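Local coordinates for protein parahox neighbor (Phaeodactylum tricornutum CCAP 1055/1, PDB 5Z5M) that probably hydrolyses 5-hydroxyisourate and stereoselectively decarboxylates the resulting OHCU, completing the conversion of urate to (S)-allantoin as an allantoin synthase, at residues Met199-His204 with Tyr243-Phe248; Asp267-Arg272 with Val284-Ser289. All blocks are in the same frame, centred on the assembly; numbering follows the deposited sequence.

Contact 1 (Met199-His204 with Tyr243-Phe248); sequences MRIHLH and YEWTFF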
loop_
_atom_site.group_PDB
_atom_site.type_symbol
_atom_site.label_atom_id
_atom_site.label_comp_id
_atom_site.label_asym_id
_atom_site.label_seq_id
_atom_site.Cartn_x
_atom_site.Cartn_y
_atom_site.Cartn_z
ATOM N N MET A 199 19.697 -2.292 -7.810
ATOM C CA MET A 199 18.614 -2.524 -8.769
ATOM C C MET A 199 18.769 -1.584 -9.962
ATOM O O MET A 199 18.933 -0.379 -9.774
ATOM C CB MET A 199 17.235 -2.322 -8.115
ATOM C CG MET A 199 16.058 -2.639 -9.044
ATOM S SD MET A 199 14.418 -2.305 -8.356
ATOM C CE MET A 199 14.316 -3.527 -7.048
ATOM N N ARG A 200 18.733 -2.125 -11.179
ATOM C CA ARG A 200 18.764 -1.295 -12.384
ATOM C C ARG A 200 17.426 -0.609 -12.574
ATOM O O ARG A 200 16.374 -1.216 -12.376
ATOM C CB ARG A 200 19.095 -2.111 -13.640
ATOM C CG ARG A 200 20.484 -2.701 -13.684
ATOM C CD ARG A 200 20.776 -3.312 -15.054
ATOM N NE ARG A 200 19.727 -4.228 -15.503
ATOM C CZ ARG A 200 19.181 -4.205 -16.716
ATOM N NH1 ARG A 200 19.585 -3.317 -17.615
ATOM N NH2 ARG A 200 18.234 -5.077 -17.036
ATOM N N ILE A 201 17.482 0.655 -12.970
ATOM C CA ILE A 201 16.291 1.470 -13.165
ATOM C C ILE A 201 16.480 2.346 -14.394
ATOM O O ILE A 201 17.457 3.085 -14.477
ATOM C CB ILE A 201 16.001 2.375 -11.953
ATOM C CG1 ILE A 201 15.792 1.558 -10.675
ATOM C CG2 ILE A 201 14.778 3.242 -12.233
ATOM C CD1 ILE A 201 15.664 2.417 -9.411
ATOM N N HIS A 202 15.562 2.251 -15.354
ATOM C CA HIS A 202 15.587 3.144 -16.506
ATOM C C HIS A 202 14.469 4.177 -16.408
ATOM O O HIS A 202 13.481 3.974 -15.698
ATOM C CB HIS A 202 15.466 2.356 -17.813
ATOM C CG HIS A 202 16.621 1.439 -18.064
ATOM N ND1 HIS A 202 16.675 0.586 -19.150
ATOM C CD2 HIS A 202 17.767 1.244 -17.377
ATOM C CE1 HIS A 202 17.804 -0.096 -19.112
ATOM N NE2 HIS A 202 18.487 0.280 -18.046
ATOM N N LEU A 203 14.653 5.292 -17.107
ATOM C CA LEU A 203 13.674 6.374 -17.138
ATOM C C LEU A 203 13.497 6.880 -18.566
ATOM O O LEU A 203 14.472 7.260 -19.222
ATOM C CB LEU A 203 14.103 7.529 -16.218
ATOM C CG LEU A 203 13.123 8.705 -16.115
ATOM C CD1 LEU A 203 11.755 8.246 -15.607
ATOM C CD2 LEU A 203 13.692 9.816 -15.218
ATOM N N HIS A 204 12.258 6.857 -19.046
ATOM C CA HIS A 204 11.909 7.429 -20.344
ATOM C C HIS A 204 10.971 8.606 -20.185
ATOM O O HIS A 204 10.153 8.625 -19.272
ATOM C CB HIS A 204 11.231 6.395 -21.244
ATOM C CG HIS A 204 12.156 5.348 -21.766
ATOM N ND1 HIS A 204 12.609 4.302 -20.991
ATOM C CD2 HIS A 204 12.715 5.178 -22.989
ATOM C CE1 HIS A 204 13.402 3.533 -21.713
ATOM N NE2 HIS A 204 13.484 4.043 -22.929
ATOM N N TYR A 243 6.226 10.605 -17.937
ATOM C CA TYR A 243 7.434 9.781 -17.835
ATOM C C TYR A 243 7.112 8.326 -17.492
ATOM O O TYR A 243 5.994 8.007 -17.085
ATOM C CB TYR A 243 8.383 10.362 -16.778
ATOM C CG TYR A 243 8.930 11.736 -17.112
ATOM C CD1 TYR A 243 8.147 12.876 -16.953
ATOM C CD2 TYR A 243 10.236 11.896 -17.565
ATOM C CE1 TYR A 243 8.639 14.135 -17.261
ATOM C CE2 TYR A 243 10.740 13.157 -17.876
ATOM C CZ TYR A 243 9.939 14.272 -17.715
ATOM O OH TYR A 243 10.425 15.527 -18.016
ATOM N N GLU A 244 8.102 7.449 -17.641
ATOM C CA GLU A 244 7.960 6.069 -17.198
ATOM C C GLU A 244 9.273 5.519 -16.642
ATOM O O GLU A 244 10.291 5.510 -17.337
ATOM C CB GLU A 244 7.467 5.189 -18.353
ATOM C CG GLU A 244 7.187 3.756 -17.967
ATOM C CD GLU A 244 6.529 2.966 -19.090
ATOM O OE1 GLU A 244 7.127 1.962 -19.539
ATOM O OE2 GLU A 244 5.412 3.342 -19.512
ATOM N N TRP A 245 9.255 5.099 -15.375
ATOM C CA TRP A 245 10.343 4.301 -14.826
ATOM C C TRP A 245 10.229 2.888 -15.369
ATOM O O TRP A 245 9.136 2.421 -15.689
ATOM C CB TRP A 245 10.310 4.195 -13.296
ATOM C CG TRP A 245 10.453 5.436 -12.445
ATOM C CD1 TRP A 245 9.487 5.982 -11.648
ATOM C CD2 TRP A 245 11.641 6.216 -12.223
ATOM N NE1 TRP A 245 9.984 7.069 -10.976
ATOM C CE2 TRP A 245 11.301 7.241 -11.314
ATOM C CE3 TRP A 245 12.945 6.169 -12.728
ATOM C CZ2 TRP A 245 12.215 8.207 -10.896
ATOM C CZ3 TRP A 245 13.857 7.134 -12.305
ATOM C CH2 TRP A 245 13.484 8.136 -11.400
ATOM N N THR A 246 11.359 2.200 -15.434
ATOM C CA THR A 246 11.371 0.756 -15.601
ATOM C C THR A 246 12.216 0.183 -14.474
ATOM O O THR A 246 13.418 0.425 -14.418
ATOM C CB THR A 246 11.939 0.323 -16.973
ATOM O OG1 THR A 246 11.144 0.881 -18.027
ATOM C CG2 THR A 246 11.927 -1.194 -17.094
ATOM N N PHE A 247 11.578 -0.527 -13.548
ATOM C CA PHE A 247 12.292 -1.151 -12.441
ATOM C C PHE A 247 12.577 -2.613 -12.760
ATOM O O PHE A 247 11.652 -3.389 -13.007
ATOM C CB PHE A 247 11.489 -1.056 -11.143
ATOM C CG PHE A 247 11.243 0.351 -10.682
ATOM C CD1 PHE A 247 12.176 1.011 -9.898
ATOM C CD2 PHE A 247 10.070 1.005 -11.016
ATOM C CE1 PHE A 247 11.948 2.309 -9.458
ATOM C CE2 PHE A 247 9.832 2.295 -10.581
ATOM C CZ PHE A 247 10.778 2.954 -9.801
ATOM N N PHE A 248 13.848 -2.996 -12.753
ATOM C CA PHE A 248 14.195 -4.383 -13.060
ATOM C C PHE A 248 14.259 -5.200 -11.776
ATOM O O PHE A 248 15.336 -5.563 -11.307
ATOM C CB PHE A 248 15.517 -4.447 -13.833
ATOM C CG PHE A 248 15.426 -3.859 -15.214
ATOM C CD1 PHE A 248 15.676 -2.515 -15.428
ATOM C CD2 PHE A 248 15.049 -4.646 -16.291
ATOM C CE1 PHE A 248 15.578 -1.967 -16.698
ATOM C CE2 PHE A 248 14.943 -4.108 -17.557
ATOM C CZ PHE A 248 15.206 -2.766 -17.762
HETATM O O HOH W 1 17.984 -4.950 -11.304
HETATM O O HOH W 2 11.503 3.425 -18.528
#
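In the transthyretin-like domain, 199-204 and 243-248 are antiparallel neighbours in one sheet of the β-sandwich. H202 and T246 form a hydrogen-bonded pair: H202 N gives a 3.0 Å bond to T246 O on a lone pair, whereas T246 N approaches H202 O from above the carbonyl plane. H204 and E244 form the next hydrogen-bonded pair, here with both donors in the plane of the carbonyl they meet. The ladder frays at R200 and F248: F248 N still bonds R200 O at 3.1 Å, but water 1 bridges R200 N and F248 O in place of a direct bond.

Apolar side chains suit the buried face. I201 lies alongside F247, its CD1 3.7 Å from F247 CE1. L203, with CG anti to the backbone N (chi1 -177°), lays CD1 over the six-membered ring of W245 in a CH-π contact, 4.0 Å from its centroid.

Polar residues take the other face, where water 2 bonds E244 O and T246 OG1 and meets H204 ND1 in the imidazole plane. F248 serves two cationic or potentially cationic groups. R200, bent at chi3, folds its guanidinium over the phenyl face as a cation-π pair, CZ 4.0 Å from the ring centroid and only 7° off its normal. The phenyl edge, led by CE1 3.6 Å above the imidazole plane, points at the centre of the H202 ring in a T-shaped stack. An alanine here would remove the ring that R200 and H202 share and would probably loosen the guanidinium, leaving it more dependent on its salt bridge to E251.

Strand 200-207 is flanked on its other side by 213-219, and 241-248 by 268-275, whose R272 forms a salt bridge with E244. Beneath the buried face, W245 and F247 reach C185 of strand 182-189.

Contact 2 (Asp267-Arg272 with Val284-Ser289); sequences DTIPLR and VPLLVS
Three hydrogen bonds grip S289 OG: one with S292 OG, one from W291 N, and one to T190 O of the fourth subunit. A small hydroxyl suits this buried place because it can both donate and accept at a chain turn that is also an interface. S289 belongs to 284-289, which lies in one sheet of the transthyretin-like β-sandwich, while 268-275 edges the other sheet within this chain. Between 267-272 and 284-289 the contact is therefore sheet against sheet, with L271 and L286 CA atoms 8.7 Å apart and branched aliphatic side chains filling the interval.

I269, CG1 anti to the carbonyl carbon and its chain straight at chi2 (-179°), extends CD1 to V288 CG2 at 4.0 Å. The two side chains point in opposite directions and overlap alongside each other, and the same I269 CD1 also approaches L286 CD2 at 4.4 Å. L271 reaches V284 in like manner, its CD2 4.2 Å from V284 CG1. Its chi1 of -144° departs from a staggered position. L271 CD2 also rests 3.9 Å from P285 O, a buried carbonyl satisfied by T295 OG1. Just before strand 268-275 the polarity changes: D267 curls back so that OD1, through its anti lone pair, takes T268 N in a very short 2.3 Å bond.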
loop_
_atom_site.group_PDB
_atom_site.type_symbol
_atom_site.label_atom_id
_atom_site.label_comp_id
_atom_site.label_asym_id
_atom_site.label_seq_id
_atom_site.Cartn_x
_atom_site.Cartn_y
_atom_site.Cartn_z
ATOM N N ASP A 267 8.526 -9.067 -12.299
ATOM C CA ASP A 267 9.956 -8.963 -12.564
ATOM C C ASP A 267 10.281 -7.546 -13.024
ATOM O O ASP A 267 10.844 -6.762 -12.267
ATOM C CB ASP A 267 10.430 -10.013 -13.584
ATOM C CG ASP A 267 9.536 -10.111 -14.806
ATOM O OD1 ASP A 267 8.932 -9.093 -15.200
ATOM O OD2 ASP A 267 9.450 -11.217 -15.385
ATOM N N THR A 268 9.891 -7.203 -14.245
ATOM C CA THR A 268 10.088 -5.846 -14.739
ATOM C C THR A 268 8.834 -4.998 -14.500
ATOM O O THR A 268 7.756 -5.334 -14.975
ATOM C CB THR A 268 10.440 -5.856 -16.234
ATOM O OG1 THR A 268 11.606 -6.665 -16.444
ATOM C CG2 THR A 268 10.710 -4.453 -16.719
ATOM N N ILE A 269 8.980 -3.899 -13.766
ATOM C CA ILE A 269 7.831 -3.071 -13.397
ATOM C C ILE A 269 7.884 -1.694 -14.043
ATOM O O ILE A 269 8.806 -0.911 -13.774
ATOM C CB ILE A 269 7.728 -2.882 -11.869
ATOM C CG1 ILE A 269 7.571 -4.228 -11.163
ATOM C CG2 ILE A 269 6.572 -1.929 -11.511
ATOM C CD1 ILE A 269 7.439 -4.104 -9.653
ATOM N N PRO A 270 6.906 -1.394 -14.910
ATOM C CA PRO A 270 6.773 -0.031 -15.431
ATOM C C PRO A 270 6.020 0.857 -14.440
ATOM O O PRO A 270 5.082 0.391 -13.787
ATOM C CB PRO A 270 5.972 -0.231 -16.717
ATOM C CG PRO A 270 5.091 -1.395 -16.401
ATOM C CD PRO A 270 5.919 -2.312 -15.516
ATOM N N LEU A 271 6.447 2.107 -14.312
ATOM C CA LEU A 271 5.770 3.071 -13.449
ATOM C C LEU A 271 5.586 4.362 -14.224
ATOM O O LEU A 271 6.519 5.155 -14.353
ATOM C CB LEU A 271 6.567 3.323 -12.162
ATOM C CG LEU A 271 5.779 3.544 -10.865
ATOM C CD1 LEU A 271 4.954 2.313 -10.553
ATOM C CD2 LEU A 271 6.708 3.871 -9.690
ATOM N N ARG A 272 4.377 4.554 -14.741
ATOM C CA ARG A 272 4.044 5.695 -15.588
ATOM C C ARG A 272 3.486 6.840 -14.739
ATOM O O ARG A 272 2.598 6.620 -13.911
ATOM C CB ARG A 272 3.034 5.264 -16.657
ATOM C CG ARG A 272 2.732 6.287 -17.735
ATOM C CD ARG A 272 1.869 5.647 -18.823
ATOM N NE ARG A 272 2.499 4.445 -19.365
ATOM C CZ ARG A 272 1.881 3.550 -20.131
ATOM N NH1 ARG A 272 0.610 3.715 -20.454
ATOM N NH2 ARG A 272 2.535 2.484 -20.576
ATOM N N VAL A 284 9.332 9.966 -6.504
ATOM C CA VAL A 284 8.454 8.897 -6.967
ATOM C C VAL A 284 9.117 7.550 -6.734
ATOM O O VAL A 284 9.822 7.042 -7.603
ATOM C CB VAL A 284 8.095 9.076 -8.459
ATOM C CG1 VAL A 284 7.137 7.965 -8.932
ATOM C CG2 VAL A 284 7.468 10.441 -8.679
ATOM N N PRO A 285 8.906 6.981 -5.537
ATOM C CA PRO A 285 9.548 5.747 -5.090
ATOM C C PRO A 285 8.792 4.477 -5.483
ATOM O O PRO A 285 7.684 4.541 -6.020
ATOM C CB PRO A 285 9.552 5.907 -3.572
ATOM C CG PRO A 285 8.280 6.635 -3.297
ATOM C CD PRO A 285 8.034 7.544 -4.488
ATOM N N LEU A 286 9.402 3.332 -5.196
ATOM C CA LEU A 286 8.772 2.034 -5.379
ATOM C C LEU A 286 8.844 1.228 -4.078
ATOM O O LEU A 286 9.927 1.030 -3.519
ATOM C CB LEU A 286 9.450 1.261 -6.521
ATOM C CG LEU A 286 8.924 -0.149 -6.804
ATOM C CD1 LEU A 286 7.521 -0.076 -7.399
ATOM C CD2 LEU A 286 9.868 -0.921 -7.719
ATOM N N LEU A 287 7.689 0.777 -3.594
ATOM C CA LEU A 287 7.619 -0.189 -2.501
ATOM C C LEU A 287 7.344 -1.542 -3.131
ATOM O O LEU A 287 6.351 -1.683 -3.827
ATOM C CB LEU A 287 6.517 0.173 -1.501
ATOM C CG LEU A 287 6.728 1.292 -0.473
ATOM C CD1 LEU A 287 7.024 2.631 -1.129
ATOM C CD2 LEU A 287 5.505 1.398 0.431
ATOM N N VAL A 288 8.205 -2.535 -2.924
ATOM C CA VAL A 288 8.039 -3.767 -3.696
ATOM C C VAL A 288 8.404 -5.061 -2.950
ATOM O O VAL A 288 9.328 -5.092 -2.140
ATOM C CB VAL A 288 8.866 -3.684 -5.006
ATOM C CG1 VAL A 288 10.365 -3.541 -4.709
ATOM C CG2 VAL A 288 8.602 -4.880 -5.903
ATOM N N SER A 289 7.633 -6.114 -3.216
ATOM C CA SER A 289 7.977 -7.482 -2.840
ATOM C C SER A 289 7.795 -8.307 -4.116
ATOM O O SER A 289 7.372 -7.759 -5.135
ATOM C CB SER A 289 7.096 -7.986 -1.689
ATOM O OG SER A 289 5.796 -8.345 -2.138
#

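Overall arrangement
Both contacts belong to one transthyretin-like sandwich, with centres about 8 Å apart, yet they join its parts differently. Contact 1 pairs strands within a sheet, so backbone bonds dominate, and its outer face is partly exposed and takes polar, charged and hydrated groups. Contact 2 spans the two sheets and is wholly buried where it touches, and between its segments relies on aliphatic side chains, with no backbone pairing. Strands 241-248 and 268-275 are sheet neighbours and tie the two together: F247 N probably bonds I269 O at 2.8 Å, and W245 N probably bonds L271 O. The inward residues of contact 1, F247 among them, thus continue the core that contact 2 fills, F247 touching both L271 and L286.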